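Local coordinates for cytoplasmic export protein 1 (Saccharomyces cerevisiae, PDB 3VWA) that probably collects tRNA from nuclear export receptors at the nuclear pore and may deliver aminoacylated tRNAs to the translation machinery, at residues A[68-73]-A[121-126]; A[89-94]-A[143-148]; A[115-120]-A[220-225]; A[153-158]-A[182-187]. All coordinates share one frame; numbering follows the deposited sequence.

Interaction 1 of 4, residues A[68-73]-A[121-126]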
loop_
_atom_site.group_PDB
_atom_site.type_symbol
_atom_site.label_atom_id
_atom_site.label_comp_id
_atom_site.label_asym_id
_atom_site.label_seq_id
_atom_site.Cartn_x
_atom_site.Cartn_y
_atom_site.Cartn_z
ATOM N N PRO A 68 11.240 -24.963 6.032
ATOM C CA PRO A 68 10.333 -23.884 5.754
ATOM C C PRO A 68 10.022 -23.210 7.105
ATOM O O PRO A 68 9.677 -23.893 8.093
ATOM C CB PRO A 68 9.078 -24.614 5.241
ATOM C CG PRO A 68 9.560 -25.962 4.781
ATOM C CD PRO A 68 10.734 -26.290 5.611
ATOM N N GLY A 69 10.132 -21.900 7.149
ATOM C CA GLY A 69 9.930 -21.184 8.381
ATOM C C GLY A 69 11.189 -20.573 8.955
ATOM O O GLY A 69 11.096 -19.604 9.683
ATOM N N LEU A 70 12.365 -21.147 8.677
ATOM C CA LEU A 70 13.615 -20.399 8.943
ATOM C C LEU A 70 13.881 -19.319 7.890
ATOM O O LEU A 70 13.384 -19.398 6.770
ATOM C CB LEU A 70 14.835 -21.327 8.989
ATOM C CG LEU A 70 14.799 -22.520 9.926
ATOM C CD1 LEU A 70 16.162 -23.197 9.795
ATOM C CD2 LEU A 70 14.465 -22.110 11.368
ATOM N N CYS A 71 14.664 -18.308 8.242
ATOM C CA CYS A 71 15.160 -17.394 7.213
ATOM C C CYS A 71 15.824 -18.216 6.071
ATOM O O CYS A 71 16.671 -19.062 6.309
ATOM C CB CYS A 71 16.143 -16.371 7.809
ATOM S SG CYS A 71 15.509 -15.274 9.116
ATOM N N THR A 72 15.430 -17.982 4.834
ATOM C CA THR A 72 15.835 -18.889 3.720
ATOM C C THR A 72 17.265 -18.474 3.366
ATOM O O THR A 72 17.489 -17.329 2.909
ATOM C CB THR A 72 14.850 -18.782 2.512
ATOM O OG1 THR A 72 13.572 -19.335 2.874
ATOM C CG2 THR A 72 15.361 -19.587 1.247
ATOM N N VAL A 73 18.235 -19.362 3.619
ATOM C CA VAL A 73 19.614 -18.937 3.522
ATOM C C VAL A 73 20.061 -19.014 2.067
ATOM O O VAL A 73 19.666 -19.914 1.353
ATOM C CB VAL A 73 20.558 -19.709 4.477
ATOM C CG1 VAL A 73 20.239 -19.394 5.949
ATOM C CG2 VAL A 73 20.516 -21.211 4.213
ATOM N N GLY A 121 7.301 -27.295 14.166
ATOM C CA GLY A 121 6.893 -28.661 13.779
ATOM C C GLY A 121 7.886 -29.341 12.824
ATOM O O GLY A 121 8.147 -30.536 12.938
ATOM N N PHE A 122 8.444 -28.581 11.884
ATOM C CA PHE A 122 9.477 -29.109 10.984
ATOM C C PHE A 122 10.780 -29.340 11.751
ATOM O O PHE A 122 11.585 -30.197 11.396
ATOM C CB PHE A 122 9.699 -28.179 9.809
ATOM C CG PHE A 122 8.525 -28.104 8.864
ATOM C CD1 PHE A 122 7.957 -29.264 8.329
ATOM C CD2 PHE A 122 8.002 -26.884 8.481
ATOM C CE1 PHE A 122 6.873 -29.199 7.446
ATOM C CE2 PHE A 122 6.935 -26.810 7.604
ATOM C CZ PHE A 122 6.360 -27.971 7.083
ATOM N N LEU A 123 10.953 -28.606 12.843
ATOM C CA LEU A 123 12.173 -28.684 13.613
ATOM C C LEU A 123 12.165 -29.734 14.700
ATOM O O LEU A 123 13.128 -29.827 15.472
ATOM C CB LEU A 123 12.429 -27.326 14.259
ATOM C CG LEU A 123 13.118 -26.242 13.440
ATOM C CD1 LEU A 123 13.240 -25.003 14.319
ATOM C CD2 LEU A 123 14.506 -26.691 12.997
ATOM N N LYS A 124 11.098 -30.520 14.792
ATOM C CA LYS A 124 10.849 -31.313 16.015
ATOM C C LYS A 124 11.928 -32.343 16.385
ATOM O O LYS A 124 12.111 -32.635 17.570
ATOM C CB LYS A 124 9.463 -31.976 15.987
ATOM C CG LYS A 124 9.317 -33.078 14.968
ATOM C CD LYS A 124 7.944 -33.710 15.145
ATOM C CE LYS A 124 7.443 -34.344 13.855
ATOM N NZ LYS A 124 6.024 -34.765 14.078
ATOM N N ASN A 125 12.616 -32.878 15.371
ATOM C CA ASN A 125 13.803 -33.730 15.532
ATOM C C ASN A 125 15.036 -32.966 16.016
ATOM O O ASN A 125 16.044 -33.594 16.387
ATOM C CB ASN A 125 14.180 -34.399 14.191
ATOM C CG ASN A 125 13.105 -35.344 13.672
ATOM O OD1 ASN A 125 12.338 -35.910 14.439
ATOM N ND2 ASN A 125 13.039 -35.494 12.360
ATOM N N PHE A 126 14.985 -31.632 15.983
ATOM C CA PHE A 126 16.142 -30.822 16.396
ATOM C C PHE A 126 15.834 -30.127 17.712
ATOM O O PHE A 126 14.675 -30.072 18.128
ATOM C CB PHE A 126 16.516 -29.775 15.337
ATOM C CG PHE A 126 17.008 -30.354 14.023
ATOM C CD1 PHE A 126 18.336 -30.717 13.860
ATOM C CD2 PHE A 126 16.158 -30.492 12.933
ATOM C CE1 PHE A 126 18.807 -31.218 12.657
ATOM C CE2 PHE A 126 16.627 -30.996 11.713
ATOM C CZ PHE A 126 17.956 -31.357 11.578
#
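Leu123, which meets Leu70 across the contact, has its carbonyl O taken by Phe126 N at 2.6 Å; this bond closes a type I beta turn over Leu123 to Phe126 and turns the chain away from the end of helix 106-122. Just before the turn, Phe122 holds its CG anti to its own carbonyl carbon (chi1 -68°), which swings the ring out to Pro68. The two side chains cross at about a right angle: Pro68 CG lies over one face of the phenyl ring, and Pro68 CB stands 3.9 Å from Phe122 CE2. Pro68 O also comes within 3.4 Å of Phe122 CD2. A rigid proline suits this spot at the surface, offering its compact ring of CH2 groups to the aromatic face. Residues 68-73 join helix 52-64 to strand 73-77, consistent with the alphaC-beta4 loop of protein kinases, which characteristically docks against the alphaE helix of the C-terminal lobe. Deeper in, the branched ends of two leucines touch, Leu70 CD2 lying 4.3 Å from Leu123 CD1, and Leu70 packs in turn on Leu146 of strand 144-146.

Interaction 2 of 4, residues A[89-94]-A[143-148]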
loop_
_atom_site.group_PDB
_atom_site.type_symbol
_atom_site.label_atom_id
_atom_site.label_comp_id
_atom_site.label_asym_id
_atom_site.label_seq_id
_atom_site.Cartn_x
_atom_site.Cartn_y
_atom_site.Cartn_z
ATOM N N GLU A 89 17.334 -14.396 2.344
ATOM C CA GLU A 89 16.335 -13.504 1.714
ATOM C C GLU A 89 16.144 -12.239 2.608
ATOM O O GLU A 89 16.429 -12.230 3.791
ATOM C CB GLU A 89 14.983 -14.191 1.433
ATOM C CG GLU A 89 15.023 -15.662 1.039
ATOM C CD GLU A 89 14.212 -16.004 -0.233
ATOM O OE1 GLU A 89 13.030 -16.436 -0.156
ATOM O OE2 GLU A 89 14.779 -15.855 -1.338
ATOM N N ARG A 90 15.720 -11.152 2.006
ATOM C CA ARG A 90 15.540 -9.957 2.759
ATOM C C ARG A 90 14.513 -10.253 3.849
ATOM O O ARG A 90 13.386 -10.669 3.564
ATOM C CB ARG A 90 15.020 -8.844 1.869
ATOM C CG ARG A 90 14.899 -7.515 2.610
ATOM C CD ARG A 90 16.228 -7.041 3.204
ATOM N NE ARG A 90 17.122 -6.439 2.210
ATOM C CZ ARG A 90 16.993 -5.199 1.740
ATOM N NH1 ARG A 90 17.850 -4.748 0.820
ATOM N NH2 ARG A 90 16.003 -4.403 2.179
ATOM N N VAL A 91 14.922 -10.060 5.083
ATOM C CA VAL A 91 14.010 -10.138 6.198
ATOM C C VAL A 91 14.028 -8.825 6.983
ATOM O O VAL A 91 14.937 -8.000 6.809
ATOM C CB VAL A 91 14.337 -11.289 7.148
ATOM C CG1 VAL A 91 13.936 -12.617 6.535
ATOM C CG2 VAL A 91 15.818 -11.239 7.585
ATOM N N VAL A 92 13.019 -8.678 7.845
ATOM C CA VAL A 92 12.788 -7.505 8.686
ATOM C C VAL A 92 12.696 -8.025 10.116
ATOM O O VAL A 92 11.990 -9.000 10.391
ATOM C CB VAL A 92 11.511 -6.720 8.253
ATOM C CG1 VAL A 92 11.173 -5.601 9.246
ATOM C CG2 VAL A 92 11.759 -6.066 6.897
ATOM N N PRO A 93 13.484 -7.462 11.026
ATOM C CA PRO A 93 13.309 -7.969 12.388
ATOM C C PRO A 93 11.963 -7.522 12.984
ATOM O O PRO A 93 11.520 -6.439 12.732
ATOM C CB PRO A 93 14.479 -7.365 13.153
ATOM C CG PRO A 93 14.869 -6.140 12.370
ATOM C CD PRO A 93 14.448 -6.356 10.935
ATOM N N PHE A 94 11.312 -8.391 13.716
ATOM C CA PHE A 94 10.040 -8.099 14.287
ATOM C C PHE A 94 10.080 -6.763 15.026
ATOM O O PHE A 94 10.982 -6.526 15.816
ATOM C CB PHE A 94 9.660 -9.240 15.208
ATOM C CG PHE A 94 8.264 -9.170 15.671
ATOM C CD1 PHE A 94 7.282 -9.895 15.035
ATOM C CD2 PHE A 94 7.925 -8.386 16.780
ATOM C CE1 PHE A 94 5.969 -9.829 15.480
ATOM C CE2 PHE A 94 6.649 -8.349 17.225
ATOM C CZ PHE A 94 5.658 -9.059 16.562
ATOM N N GLU A 143 5.243 -13.029 6.569
ATOM C CA GLU A 143 5.159 -14.258 7.324
ATOM C C GLU A 143 6.315 -14.264 8.312
ATOM O O GLU A 143 7.439 -13.797 8.016
ATOM C CB GLU A 143 5.288 -15.520 6.416
ATOM C CG GLU A 143 4.216 -15.758 5.346
ATOM C CD GLU A 143 4.644 -16.866 4.340
ATOM O OE1 GLU A 143 5.737 -16.726 3.748
ATOM O OE2 GLU A 143 3.950 -17.895 4.166
ATOM N N TRP A 144 6.062 -14.889 9.447
ATOM C CA TRP A 144 7.023 -14.842 10.555
ATOM C C TRP A 144 7.969 -15.956 10.349
ATOM O O TRP A 144 7.529 -17.095 10.275
ATOM C CB TRP A 144 6.297 -15.014 11.907
ATOM C CG TRP A 144 5.444 -13.814 12.254
ATOM C CD1 TRP A 144 5.057 -12.775 11.404
ATOM C CD2 TRP A 144 4.842 -13.502 13.546
ATOM N NE1 TRP A 144 4.315 -11.862 12.064
ATOM C CE2 TRP A 144 4.140 -12.232 13.367
ATOM C CE3 TRP A 144 4.825 -14.128 14.811
ATOM C CZ2 TRP A 144 3.412 -11.625 14.416
ATOM C CZ3 TRP A 144 4.078 -13.523 15.864
ATOM C CH2 TRP A 144 3.397 -12.293 15.658
ATOM N N VAL A 145 9.262 -15.613 10.280
ATOM C CA VAL A 145 10.395 -16.539 10.117
ATOM C C VAL A 145 11.456 -16.504 11.288
ATOM O O VAL A 145 11.545 -15.521 12.034
ATOM C CB VAL A 145 11.044 -16.392 8.705
ATOM C CG1 VAL A 145 10.083 -16.891 7.609
ATOM C CG2 VAL A 145 11.476 -14.939 8.410
ATOM N N LEU A 146 12.263 -17.566 11.419
ATOM C CA LEU A 146 13.120 -17.747 12.584
ATOM C C LEU A 146 14.593 -17.693 12.241
ATOM O O LEU A 146 15.047 -18.191 11.212
ATOM C CB LEU A 146 12.826 -19.077 13.295
ATOM C CG LEU A 146 11.573 -19.070 14.186
ATOM C CD1 LEU A 146 11.216 -20.476 14.699
ATOM C CD2 LEU A 146 11.718 -18.059 15.337
ATOM N N PHE A 147 15.316 -17.032 13.117
ATOM C CA PHE A 147 16.727 -16.946 12.991
ATOM C C PHE A 147 17.408 -17.445 14.265
ATOM O O PHE A 147 16.806 -17.459 15.345
ATOM C CB PHE A 147 17.131 -15.514 12.728
ATOM C CG PHE A 147 18.599 -15.315 12.717
ATOM C CD1 PHE A 147 19.358 -15.712 11.599
ATOM C CD2 PHE A 147 19.255 -14.774 13.844
ATOM C CE1 PHE A 147 20.743 -15.538 11.576
ATOM C CE2 PHE A 147 20.642 -14.603 13.827
ATOM C CZ PHE A 147 21.381 -14.997 12.694
ATOM N N GLY A 148 18.676 -17.832 14.147
ATOM C CA GLY A 148 19.470 -18.105 15.347
ATOM C C GLY A 148 19.669 -19.568 15.641
ATOM O O GLY A 148 19.020 -20.172 16.520
#
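Val91 and Phe94 face Val145 and Trp144 from the two outer edges of a three-stranded antiparallel sheet, with strand 136-138 between them and 8.3 Å from Val91 CA to Val145 CA. The side chains therefore have to bridge the middle strand. Phe94 and Trp144 do so as a T-shaped pair: the Phe94 edge is directed at one face of the indole, the planes stand at 85°, and Phe94 CE1 comes within 3.3 Å of Trp144 CZ2, a tight fit. Phe94 reaches the six-membered ring, 5.0 Å between centroids, because chi1 (-170°) sends CG away from the backbone N. The indole is anchored through NE1, which is hydrogen-bonded to Thr280. Were Trp144 replaced by an alanine, the Phe94 edge would probably lose its aromatic face and Thr280 its bonding partner. Farther along, the compact branches Val91 CG1 and Val145 CG2 touch at 3.9 Å, and both valines also lean on Phe137 of the middle strand, forming a small apolar cluster. Residues 89-94 follow strand 85-89 and lead out of the N-terminal lobe, consistent with the hinge of a protein-kinase fold, packed here across strand 136-138 on the hairpin strand 144-146.

Interaction 3 of 4, residues A[115-120]-A[220-225]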
loop_
_atom_site.group_PDB
_atom_site.type_symbol
_atom_site.label_atom_id
_atom_site.label_comp_id
_atom_site.label_asym_id
_atom_site.label_seq_id
_atom_site.Cartn_x
_atom_site.Cartn_y
_atom_site.Cartn_z
ATOM N N GLN A 115 2.386 -19.413 12.338
ATOM C CA GLN A 115 3.469 -19.597 11.401
ATOM C C GLN A 115 4.719 -20.103 12.125
ATOM O O GLN A 115 5.428 -20.958 11.604
ATOM C CB GLN A 115 3.741 -18.300 10.643
ATOM C CG GLN A 115 2.650 -17.946 9.645
ATOM C CD GLN A 115 2.599 -16.477 9.338
ATOM O OE1 GLN A 115 3.309 -15.672 9.949
ATOM N NE2 GLN A 115 1.761 -16.105 8.370
ATOM N N LEU A 116 4.946 -19.624 13.354
ATOM C CA LEU A 116 6.099 -20.042 14.145
ATOM C C LEU A 116 5.934 -21.508 14.568
ATOM O O LEU A 116 6.910 -22.252 14.613
ATOM C CB LEU A 116 6.247 -19.152 15.391
ATOM C CG LEU A 116 6.591 -17.689 15.197
ATOM C CD1 LEU A 116 6.820 -17.096 16.571
ATOM C CD2 LEU A 116 7.869 -17.486 14.373
ATOM N N LEU A 117 4.695 -21.912 14.848
ATOM C CA LEU A 117 4.388 -23.287 15.192
ATOM C C LEU A 117 4.589 -24.259 14.024
ATOM O O LEU A 117 5.073 -25.361 14.218
ATOM C CB LEU A 117 2.965 -23.375 15.789
ATOM C CG LEU A 117 2.850 -22.710 17.191
ATOM C CD1 LEU A 117 1.396 -22.462 17.598
ATOM C CD2 LEU A 117 3.482 -23.566 18.294
ATOM N N ALA A 118 4.212 -23.905 12.806
ATOM C CA ALA A 118 4.454 -24.852 11.704
ATOM C C ALA A 118 5.979 -25.076 11.555
ATOM O O ALA A 118 6.419 -26.205 11.290
ATOM C CB ALA A 118 3.876 -24.317 10.397
ATOM N N THR A 119 6.766 -24.008 11.756
ATOM C CA THR A 119 8.205 -24.113 11.652
ATOM C C THR A 119 8.828 -24.990 12.743
ATOM O O THR A 119 9.663 -25.841 12.439
ATOM C CB THR A 119 8.831 -22.759 11.701
ATOM O OG1 THR A 119 8.198 -21.973 10.690
ATOM C CG2 THR A 119 10.364 -22.889 11.476
ATOM N N LEU A 120 8.393 -24.788 13.981
ATOM C CA LEU A 120 8.818 -25.630 15.110
ATOM C C LEU A 120 8.337 -27.085 14.970
ATOM O O LEU A 120 8.920 -28.010 15.563
ATOM C CB LEU A 120 8.329 -25.004 16.440
ATOM C CG LEU A 120 8.956 -23.623 16.734
ATOM C CD1 LEU A 120 8.197 -22.812 17.786
ATOM C CD2 LEU A 120 10.441 -23.709 17.094
ATOM N N ILE A 220 4.770 -30.017 28.446
ATOM C CA ILE A 220 4.352 -30.704 27.207
ATOM C C ILE A 220 5.192 -30.321 25.986
ATOM O O ILE A 220 5.887 -29.294 25.996
ATOM C CB ILE A 220 2.861 -30.498 26.868
ATOM C CG1 ILE A 220 2.587 -29.020 26.557
ATOM C CG2 ILE A 220 1.937 -31.110 27.945
ATOM C CD1 ILE A 220 1.155 -28.740 26.158
ATOM N N THR A 221 5.122 -31.137 24.936
ATOM C CA THR A 221 5.914 -30.850 23.733
ATOM C C THR A 221 5.266 -29.761 22.879
ATOM O O THR A 221 4.063 -29.452 23.025
ATOM C CB THR A 221 6.182 -32.097 22.868
ATOM O OG1 THR A 221 4.964 -32.514 22.241
ATOM C CG2 THR A 221 6.792 -33.252 23.713
ATOM N N ILE A 222 6.063 -29.187 21.978
ATOM C CA ILE A 222 5.561 -28.183 21.075
ATOM C C ILE A 222 4.474 -28.792 20.222
ATOM O O ILE A 222 3.384 -28.215 20.115
ATOM C CB ILE A 222 6.674 -27.582 20.179
ATOM C CG1 ILE A 222 7.598 -26.706 21.005
ATOM C CG2 ILE A 222 6.097 -26.753 19.049
ATOM C CD1 ILE A 222 8.980 -26.562 20.368
ATOM N N GLU A 223 4.752 -29.956 19.635
ATOM C CA GLU A 223 3.758 -30.615 18.765
ATOM C C GLU A 223 2.468 -30.902 19.541
ATOM O O GLU A 223 1.380 -30.834 18.980
ATOM C CB GLU A 223 4.304 -31.887 18.125
ATOM C CG GLU A 223 4.074 -33.113 18.983
ATOM C CD GLU A 223 4.408 -34.420 18.290
ATOM O OE1 GLU A 223 4.041 -34.595 17.095
ATOM O OE2 GLU A 223 5.023 -35.275 18.970
ATOM N N ASN A 224 2.600 -31.192 20.833
ATOM C CA ASN A 224 1.436 -31.481 21.664
ATOM C C ASN A 224 0.680 -30.191 21.874
ATOM O O ASN A 224 -0.535 -30.161 21.734
ATOM C CB ASN A 224 1.865 -32.079 23.003
ATOM C CG ASN A 224 0.706 -32.716 23.761
ATOM O OD1 ASN A 224 0.327 -32.260 24.849
ATOM N ND2 ASN A 224 0.135 -33.789 23.186
ATOM N N PHE A 225 1.421 -29.110 22.172
ATOM C CA PHE A 225 0.846 -27.773 22.371
ATOM C C PHE A 225 0.101 -27.334 21.125
ATOM O O PHE A 225 -0.977 -26.756 21.205
ATOM C CB PHE A 225 1.956 -26.794 22.738
ATOM C CG PHE A 225 1.528 -25.359 22.812
ATOM C CD1 PHE A 225 0.983 -24.836 23.983
ATOM C CD2 PHE A 225 1.728 -24.497 21.713
ATOM C CE1 PHE A 225 0.604 -23.498 24.069
ATOM C CE2 PHE A 225 1.346 -23.160 21.792
ATOM C CZ PHE A 225 0.789 -22.657 22.973
#
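Ile222 presents its CG2 methyl to two leucines spaced one turn apart on helix 106-122. That methyl lies 3.9 Å from Leu120 CB and touches, less closely, Leu117 CD2 at 4.2 Å. It is carried there because CG2 stands anti to the backbone N of Ile222, beside the carbonyl carbon, while CG1 lies beside the backbone N. A beta-branched residue is apt here, since its methyl is fixed close to the main chain and can press on the helix without a long, flexible arm. One turn on, Phe225 points its ring edge at Leu117: Leu117 CD2 lies in the ring plane, 4.0 Å from Phe225 CD2, and the two side chains cross at about a right angle. Leu117 thus uses one methyl for both partners.

Behind this apolar layer, Thr221 caps the start of helix 222-231. The threonine hydroxyl accepts from Asn224 N, 3.1 Å to Thr221 OG1 with an angle of 143° at the hydrogen, and Phe225 N bonds to Thr221 O at 2.8 Å, so the cap and the first backbone bond hold the turn that bears Ile222 and Phe225. Helix 106-122 is consistent with alphaE of a kinase-like C-terminal lobe, with helices that follow 186-198 in the chain packed against it. Helix 186-198 lies alongside both partners, Leu117 resting on its Leu191 and Phe225 on its Ile195; helix 209-216 packs against Phe225, and strand 144-146 meets Leu116 and Leu120.

Interaction 4 of 4, residues A[153-158]-A[182-187]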
loop_
_atom_site.group_PDB
_atom_site.type_symbol
_atom_site.label_atom_id
_atom_site.label_comp_id
_atom_site.label_asym_id
_atom_site.label_seq_id
_atom_site.Cartn_x
_atom_site.Cartn_y
_atom_site.Cartn_z
ATOM N N SER A 153 21.024 -28.388 17.209
ATOM C CA SER A 153 21.539 -29.745 16.953
ATOM C C SER A 153 20.387 -30.785 16.894
ATOM O O SER A 153 19.257 -30.546 17.371
ATOM C CB SER A 153 22.589 -30.153 18.014
ATOM O OG SER A 153 22.509 -29.336 19.191
ATOM N N SER A 154 20.694 -31.926 16.291
ATOM C CA SER A 154 19.786 -33.049 16.187
ATOM C C SER A 154 19.591 -33.728 17.538
ATOM O O SER A 154 20.494 -33.774 18.372
ATOM C CB SER A 154 20.337 -34.052 15.172
ATOM O OG SER A 154 19.407 -35.107 14.943
ATOM N N LYS A 155 18.403 -34.250 17.783
ATOM C CA LYS A 155 18.184 -34.882 19.066
ATOM C C LYS A 155 18.812 -36.279 19.093
ATOM O O LYS A 155 19.194 -36.772 20.162
ATOM C CB LYS A 155 16.697 -34.874 19.411
ATOM C CG LYS A 155 16.175 -33.460 19.672
ATOM C CD LYS A 155 14.668 -33.397 19.659
ATOM C CE LYS A 155 14.151 -32.773 20.942
ATOM N NZ LYS A 155 13.111 -33.676 21.524
ATOM N N GLU A 156 18.981 -36.884 17.914
ATOM C CA GLU A 156 19.484 -38.263 17.839
ATOM C C GLU A 156 20.951 -38.341 18.220
ATOM O O GLU A 156 21.813 -37.699 17.597
ATOM C CB GLU A 156 19.224 -38.906 16.468
ATOM C CG GLU A 156 19.827 -38.153 15.291
ATOM C CD GLU A 156 19.135 -38.453 13.972
ATOM O OE1 GLU A 156 17.908 -38.220 13.866
ATOM O OE2 GLU A 156 19.833 -38.896 13.033
ATOM N N GLY A 157 21.213 -39.114 19.272
ATOM C CA GLY A 157 22.556 -39.325 19.768
ATOM C C GLY A 157 23.082 -38.042 20.352
ATOM O O GLY A 157 24.141 -37.550 19.945
ATOM N N LEU A 158 22.338 -37.485 21.294
ATOM C CA LEU A 158 22.663 -36.168 21.786
ATOM C C LEU A 158 22.807 -36.203 23.274
ATOM O O LEU A 158 21.912 -36.643 24.002
ATOM C CB LEU A 158 21.613 -35.144 21.326
ATOM C CG LEU A 158 21.648 -33.625 21.499
ATOM C CD1 LEU A 158 20.698 -33.169 22.597
ATOM C CD2 LEU A 158 23.026 -33.018 21.678
ATOM N N ASP A 182 17.523 -28.811 30.138
ATOM C CA ASP A 182 16.983 -29.962 29.486
ATOM C C ASP A 182 16.721 -29.604 28.021
ATOM O O ASP A 182 15.933 -28.690 27.730
ATOM C CB ASP A 182 15.714 -30.448 30.199
ATOM C CG ASP A 182 15.327 -31.853 29.784
ATOM O OD1 ASP A 182 14.700 -32.558 30.621
ATOM O OD2 ASP A 182 15.687 -32.261 28.643
ATOM N N PRO A 183 17.420 -30.290 27.106
ATOM C CA PRO A 183 17.213 -30.198 25.662
ATOM C C PRO A 183 15.812 -30.598 25.212
ATOM O O PRO A 183 15.406 -30.251 24.103
ATOM C CB PRO A 183 18.211 -31.218 25.099
ATOM C CG PRO A 183 19.275 -31.304 26.122
ATOM C CD PRO A 183 18.571 -31.149 27.437
ATOM N N ASN A 184 15.076 -31.326 26.053
ATOM C CA ASN A 184 13.797 -31.873 25.632
ATOM C C ASN A 184 12.655 -30.978 25.989
ATOM O O ASN A 184 11.519 -31.179 25.554
ATOM C CB ASN A 184 13.594 -33.232 26.283
ATOM C CG ASN A 184 14.637 -34.227 25.840
ATOM O OD1 ASN A 184 14.732 -34.550 24.658
ATOM N ND2 ASN A 184 15.438 -34.696 26.780
ATOM N N THR A 185 12.975 -29.991 26.812
ATOM C CA THR A 185 12.011 -29.074 27.338
ATOM C C THR A 185 12.452 -27.617 27.119
ATOM O O THR A 185 11.671 -26.673 27.390
ATOM C CB THR A 185 11.854 -29.301 28.852
ATOM O OG1 THR A 185 13.145 -29.231 29.465
ATOM C CG2 THR A 185 11.165 -30.639 29.159
ATOM N N ILE A 186 13.694 -27.410 26.678
ATOM C CA ILE A 186 14.137 -26.034 26.453
ATOM C C ILE A 186 13.294 -25.298 25.372
ATOM O O ILE A 186 12.944 -24.135 25.552
ATOM C CB ILE A 186 15.666 -25.891 26.224
ATOM C CG1 ILE A 186 16.096 -24.440 26.457
ATOM C CG2 ILE A 186 16.106 -26.401 24.845
ATOM C CD1 ILE A 186 17.597 -24.213 26.355
ATOM N N ASP A 187 12.934 -25.975 24.293
ATOM C CA ASP A 187 12.149 -25.291 23.251
ATOM C C ASP A 187 10.709 -24.931 23.670
ATOM O O ASP A 187 10.275 -23.799 23.446
ATOM C CB ASP A 187 12.195 -26.057 21.945
ATOM C CG ASP A 187 13.582 -26.033 21.309
ATOM O OD1 ASP A 187 14.358 -25.059 21.554
ATOM O OD2 ASP A 187 13.893 -26.993 20.558
#
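The flat amide of Asn184 turns its oxygen toward Lys155, OD1 lying 3.6 Å from Lys155 NZ, a loose approach of a positive group to a polar one, while its nitrogen turns back on its own chain. There Asn184 ND2 makes a weak bond to Asp182 OD2, bent to 128° at the hydrogen. Asn184 N reaches the same Asp182 OD2 at 2.8 Å, nearly straight at 162°. It approaches from above the carboxylate, 40° out of the plane. One carboxylate oxygen thus binds both the backbone and the side chain of Asn184, which probably restrains the amide, though the ND2 bond is weak. The bond from Asn184 N closes an Asx turn, which leads into helix 186-198 through Thr185 at its N-cap position. This helix is consistent with the alphaF helix of protein kinases, the stem of the C-terminal lobe. In keeping with the aspartate found near the start of that helix in kinases, Asp187 accepts from the main-chain N of Leu128 and Gly129.

On the other segment Leu158 and Lys155 both reach the Pro183-Asn184 region. Leu158 CD1 touches Pro183 CB at 4.0 Å, an apolar pairing in which the rigid proline, itself backed by Phe163 of helix 160-174, offers a fixed surface. Lys155 bends at chi3 and chi4, and its CE comes within 4.2 Å of Pro183 O. Lys155 NZ remains 6.8 Å from Asp187 OD2, so any attraction between these opposite charges acts only at a distance. Lys155 is itself tied by its backbone to Asn125.

Overall arrangement
All four contacts lie in the N-terminal kinase-like domain, ahead of the HEAT repeats and on the same side of the chain's centre. Interactions 1 and 3 share helix 106-122, and their centres are about 11 Å apart. Interaction 2 lies about 12 Å from interaction 1, centre to centre, joined to it by backbone bonds between Gly69 and Leu146 and between Thr72 and Glu89. Interaction 4 is about 15 Å, centre to centre, from both 1 and 3, nested along the chain inside the loop that 3 closes. Interactions 1, 2 and 3 interleave in sequence, so loop, hinge-like segment, strands and helices are knitted into one compact domain from which the helical part extends.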